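Local coordinates for plasmin and fibronectin-binding protein A (Streptococcus pneumoniae, PDB 4MR0) that acts as a surface adhesin and invasin that binds human fibronectin, plasmin, plasminogen and serum albumin, at residues Lys167-Leu172 with Thr211-Tyr216. Numbering follows the deposited sequence.
Sequences KSHTHL and TEDISY
Asp213 reaches from one rung of a right-handed parallel beta-helix, the pectate lyase-like fold of this adhesin domain, to two histidines of the preceding rung, His169 and His171. Its CB already lies 3.3 Å from His169 ND1 and also approaches CE1 of that ring. CG stands anti to the backbone N (chi1 -173°), beside the carbonyl carbon. From there the two oxygens part: OD2 accepts the N-H of His169 ND1 at 2.7 Å through its anti lone pair, close to the ring plane, while OD1 meets His171 NE2 at the ring edge in a weak bond of 3.4 Å. The carboxylate plane is turned 65° from the His169 ring and 61° from that of His171, and each oxygen meets its ring at the edge, near the plane. Its negative charge would be expected to favour protonation of the histidines.

His169 itself lies in the type II turn from Lys167 to Thr170, whose backbone is tied to the next rung. Ser168 OG accepts the backbone N-H of Glu212, 2.9 Å from its N, and His169 N donates to Glu212 O. Within the turn, Thr170 OG1 donates to Lys167 O, the carbonyl that Ile214 CG1 also approaches. The strands run parallel, with Ser215 N donating to Thr170 O and Leu172 N to Ser215 O. On the sheet face opposite His171, Leu172 CD2 packs obliquely against Tyr216 CD2 at 3.9 Å; Phe194 and Phe246 meet the tyrosine ring edge-to-face. A water bridges the rungs, donating to Leu172 O at 2.7 Å and hydrogen-bonded to Ser215 OG.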
ATOM      1  N   LYS A 167     -15.014 -13.836 -13.335  1.00 17.68           N
ATOM      2  CA  LYS A 167     -14.603 -14.630 -14.486  1.00 18.35           C
ATOM      3  C   LYS A 167     -14.124 -13.695 -15.575  1.00 16.97           C
ATOM      4  O   LYS A 167     -14.417 -12.497 -15.551  1.00 17.07           O
ATOM      5  CB  LYS A 167     -15.775 -15.464 -15.011  1.00 20.52           C
ATOM      6  CG  LYS A 167     -16.430 -16.388 -13.986  1.00 24.10           C
ATOM      7  CD  LYS A 167     -15.534 -17.555 -13.611  1.00 28.64           C
ATOM      8  CE  LYS A 167     -16.251 -18.532 -12.685  1.00 32.31           C
ATOM      9  NZ  LYS A 167     -17.423 -19.176 -13.349  1.00 34.47           N
ATOM     10  N   SER A 168     -13.380 -14.243 -16.528  1.00 15.12           N
ATOM     11  CA  SER A 168     -12.868 -13.455 -17.637  1.00 16.83           C
ATOM     12  C   SER A 168     -13.987 -12.820 -18.454  1.00 17.83           C
ATOM     13  O   SER A 168     -15.048 -13.422 -18.658  1.00 18.10           O
ATOM     14  CB  SER A 168     -12.013 -14.325 -18.563  1.00 18.52           C
ATOM     15  OG  SER A 168     -10.773 -14.650 -17.961  1.00 19.21           O
ATOM     16  N   HIS A 169     -13.728 -11.604 -18.917  1.00 16.34           N
ATOM     17  CA  HIS A 169     -14.656 -10.844 -19.742  1.00 19.76           C
ATOM     18  C   HIS A 169     -15.994 -10.512 -19.079  1.00 20.67           C
ATOM     19  O   HIS A 169     -17.031 -10.471 -19.744  1.00 20.28           O
ATOM     20  CB  HIS A 169     -14.877 -11.582 -21.067  1.00 18.66           C
ATOM     21  CG  HIS A 169     -13.606 -11.881 -21.801  1.00 17.77           C
ATOM     22  ND1 HIS A 169     -12.775 -10.891 -22.282  1.00 16.94           N
ATOM     23  CD2 HIS A 169     -12.993 -13.055 -22.085  1.00 19.90           C
ATOM     24  CE1 HIS A 169     -11.705 -11.442 -22.828  1.00 18.31           C
ATOM     25  NE2 HIS A 169     -11.812 -12.754 -22.719  1.00 19.31           N
ATOM     26  N   THR A 170     -15.972 -10.282 -17.768  1.00 20.70           N
ATOM     27  CA  THR A 170     -17.190  -9.910 -17.059  1.00 20.72           C
ATOM     28  C   THR A 170     -16.979  -8.500 -16.523  1.00 21.14           C
ATOM     29  O   THR A 170     -15.866  -8.137 -16.133  1.00 19.99           O
ATOM     30  CB  THR A 170     -17.517 -10.872 -15.890  1.00 22.25           C
ATOM     31  OG1 THR A 170     -16.447 -10.867 -14.939  1.00 23.39           O
ATOM     32  CG2 THR A 170     -17.728 -12.287 -16.410  1.00 21.77           C
ATOM     33  N   HIS A 171     -18.042  -7.704 -16.515  1.00 19.15           N
ATOM     34  CA  HIS A 171     -17.952  -6.324 -16.055  1.00 20.01           C
ATOM     35  C   HIS A 171     -19.121  -5.981 -15.143  1.00 18.38           C
ATOM     36  O   HIS A 171     -20.261  -5.860 -15.593  1.00 20.33           O
ATOM     37  CB  HIS A 171     -17.918  -5.391 -17.267  1.00 20.48           C
ATOM     38  CG  HIS A 171     -16.949  -5.831 -18.319  1.00 24.09           C
ATOM     39  ND1 HIS A 171     -17.316  -6.647 -19.369  1.00 25.07           N
ATOM     40  CD2 HIS A 171     -15.610  -5.662 -18.423  1.00 24.12           C
ATOM     41  CE1 HIS A 171     -16.241  -6.965 -20.072  1.00 24.64           C
ATOM     42  NE2 HIS A 171     -15.194  -6.380 -19.517  1.00 25.14           N
ATOM     43  N   LEU A 172     -18.823  -5.838 -13.854  1.00 17.49           N
ATOM     44  CA  LEU A 172     -19.836  -5.535 -12.857  1.00 16.15           C
ATOM     45  C   LEU A 172     -19.947  -4.041 -12.595  1.00 17.13           C
ATOM     46  O   LEU A 172     -18.943  -3.343 -12.448  1.00 15.32           O
ATOM     47  CB  LEU A 172     -19.523  -6.269 -11.546  1.00 16.91           C
ATOM     48  CG  LEU A 172     -19.837  -7.769 -11.475  1.00 17.57           C
ATOM     49  CD1 LEU A 172     -19.171  -8.491 -12.636  1.00 17.54           C
ATOM     50  CD2 LEU A 172     -19.362  -8.338 -10.141  1.00 17.10           C
ATOM     51  N   THR A 211      -6.688 -15.309 -16.090  1.00 17.81           N
ATOM     52  CA  THR A 211      -7.992 -14.707 -16.329  1.00 17.39           C
ATOM     53  C   THR A 211      -7.695 -13.311 -16.845  1.00 17.18           C
ATOM     54  O   THR A 211      -6.568 -12.821 -16.708  1.00 15.14           O
ATOM     55  CB  THR A 211      -8.840 -14.596 -15.045  1.00 17.75           C
ATOM     56  OG1 THR A 211      -8.084 -13.931 -14.024  1.00 16.15           O
ATOM     57  CG2 THR A 211      -9.269 -15.977 -14.566  1.00 18.64           C
ATOM     58  N   GLU A 212      -8.685 -12.660 -17.438  1.00 17.06           N
ATOM     59  CA  GLU A 212      -8.436 -11.335 -17.973  1.00 17.55           C
ATOM     60  C   GLU A 212      -9.700 -10.575 -18.339  1.00 17.54           C
ATOM     61  O   GLU A 212     -10.789 -11.149 -18.444  1.00 15.50           O
ATOM     62  CB  GLU A 212      -7.547 -11.440 -19.216  1.00 21.04           C
ATOM     63  CG  GLU A 212      -8.251 -12.036 -20.423  1.00 24.14           C
ATOM     64  CD  GLU A 212      -7.336 -12.162 -21.628  1.00 28.32           C
ATOM     65  OE1 GLU A 212      -6.641 -13.194 -21.751  1.00 27.55           O
ATOM     66  OE2 GLU A 212      -7.301 -11.217 -22.448  1.00 31.37           O
ATOM     67  N   ASP A 213      -9.528  -9.270 -18.525  1.00 16.55           N
ATOM     68  CA  ASP A 213     -10.613  -8.385 -18.917  1.00 19.79           C
ATOM     69  C   ASP A 213     -11.769  -8.434 -17.923  1.00 19.16           C
ATOM     70  O   ASP A 213     -12.882  -8.851 -18.255  1.00 17.84           O
ATOM     71  CB  ASP A 213     -11.079  -8.770 -20.323  1.00 20.67           C
ATOM     72  CG  ASP A 213     -12.086  -7.797 -20.890  1.00 24.38           C
ATOM     73  OD1 ASP A 213     -11.980  -6.582 -20.591  1.00 22.93           O
ATOM     74  OD2 ASP A 213     -12.971  -8.252 -21.645  1.00 24.47           O
ATOM     75  N   ILE A 214     -11.486  -8.015 -16.695  1.00 16.85           N
ATOM     76  CA  ILE A 214     -12.487  -7.999 -15.637  1.00 17.88           C
ATOM     77  C   ILE A 214     -12.584  -6.578 -15.092  1.00 17.48           C
ATOM     78  O   ILE A 214     -11.564  -5.939 -14.841  1.00 17.33           O
ATOM     79  CB  ILE A 214     -12.082  -8.941 -14.474  1.00 18.34           C
ATOM     80  CG1 ILE A 214     -11.964 -10.379 -14.984  1.00 16.48           C
ATOM     81  CG2 ILE A 214     -13.111  -8.870 -13.356  1.00 17.05           C
ATOM     82  CD1 ILE A 214     -11.319 -11.332 -13.998  1.00 18.65           C
ATOM     83  N   SER A 215     -13.803  -6.074 -14.923  1.00 15.85           N
ATOM     84  CA  SER A 215     -13.968  -4.735 -14.378  1.00 14.73           C
ATOM     85  C   SER A 215     -15.050  -4.752 -13.307  1.00 15.44           C
ATOM     86  O   SER A 215     -15.991  -5.548 -13.362  1.00 14.88           O
ATOM     87  CB  SER A 215     -14.315  -3.721 -15.481  1.00 17.62           C
ATOM     88  OG  SER A 215     -15.553  -4.010 -16.105  1.00 20.43           O
ATOM     89  N   TYR A 216     -14.874  -3.890 -12.310  1.00 13.61           N
ATOM     90  CA  TYR A 216     -15.802  -3.763 -11.195  1.00 15.03           C
ATOM     91  C   TYR A 216     -15.917  -2.269 -10.891  1.00 14.98           C
ATOM     92  O   TYR A 216     -14.913  -1.615 -10.622  1.00 13.80           O
ATOM     93  CB  TYR A 216     -15.247  -4.517  -9.986  1.00 14.66           C
ATOM     94  CG  TYR A 216     -16.186  -4.612  -8.807  1.00 14.88           C
ATOM     95  CD1 TYR A 216     -16.411  -3.514  -7.977  1.00 15.29           C
ATOM     96  CD2 TYR A 216     -16.848  -5.807  -8.515  1.00 13.32           C
ATOM     97  CE1 TYR A 216     -17.269  -3.602  -6.881  1.00 15.83           C
ATOM     98  CE2 TYR A 216     -17.709  -5.903  -7.424  1.00 15.78           C
ATOM     99  CZ  TYR A 216     -17.913  -4.800  -6.614  1.00 15.72           C
ATOM    100  OH  TYR A 216     -18.768  -4.887  -5.539  1.00 15.87           O
TER
HETATM  101  O   HOH W   1     -17.348  -2.627 -14.564  1.00 19.02           O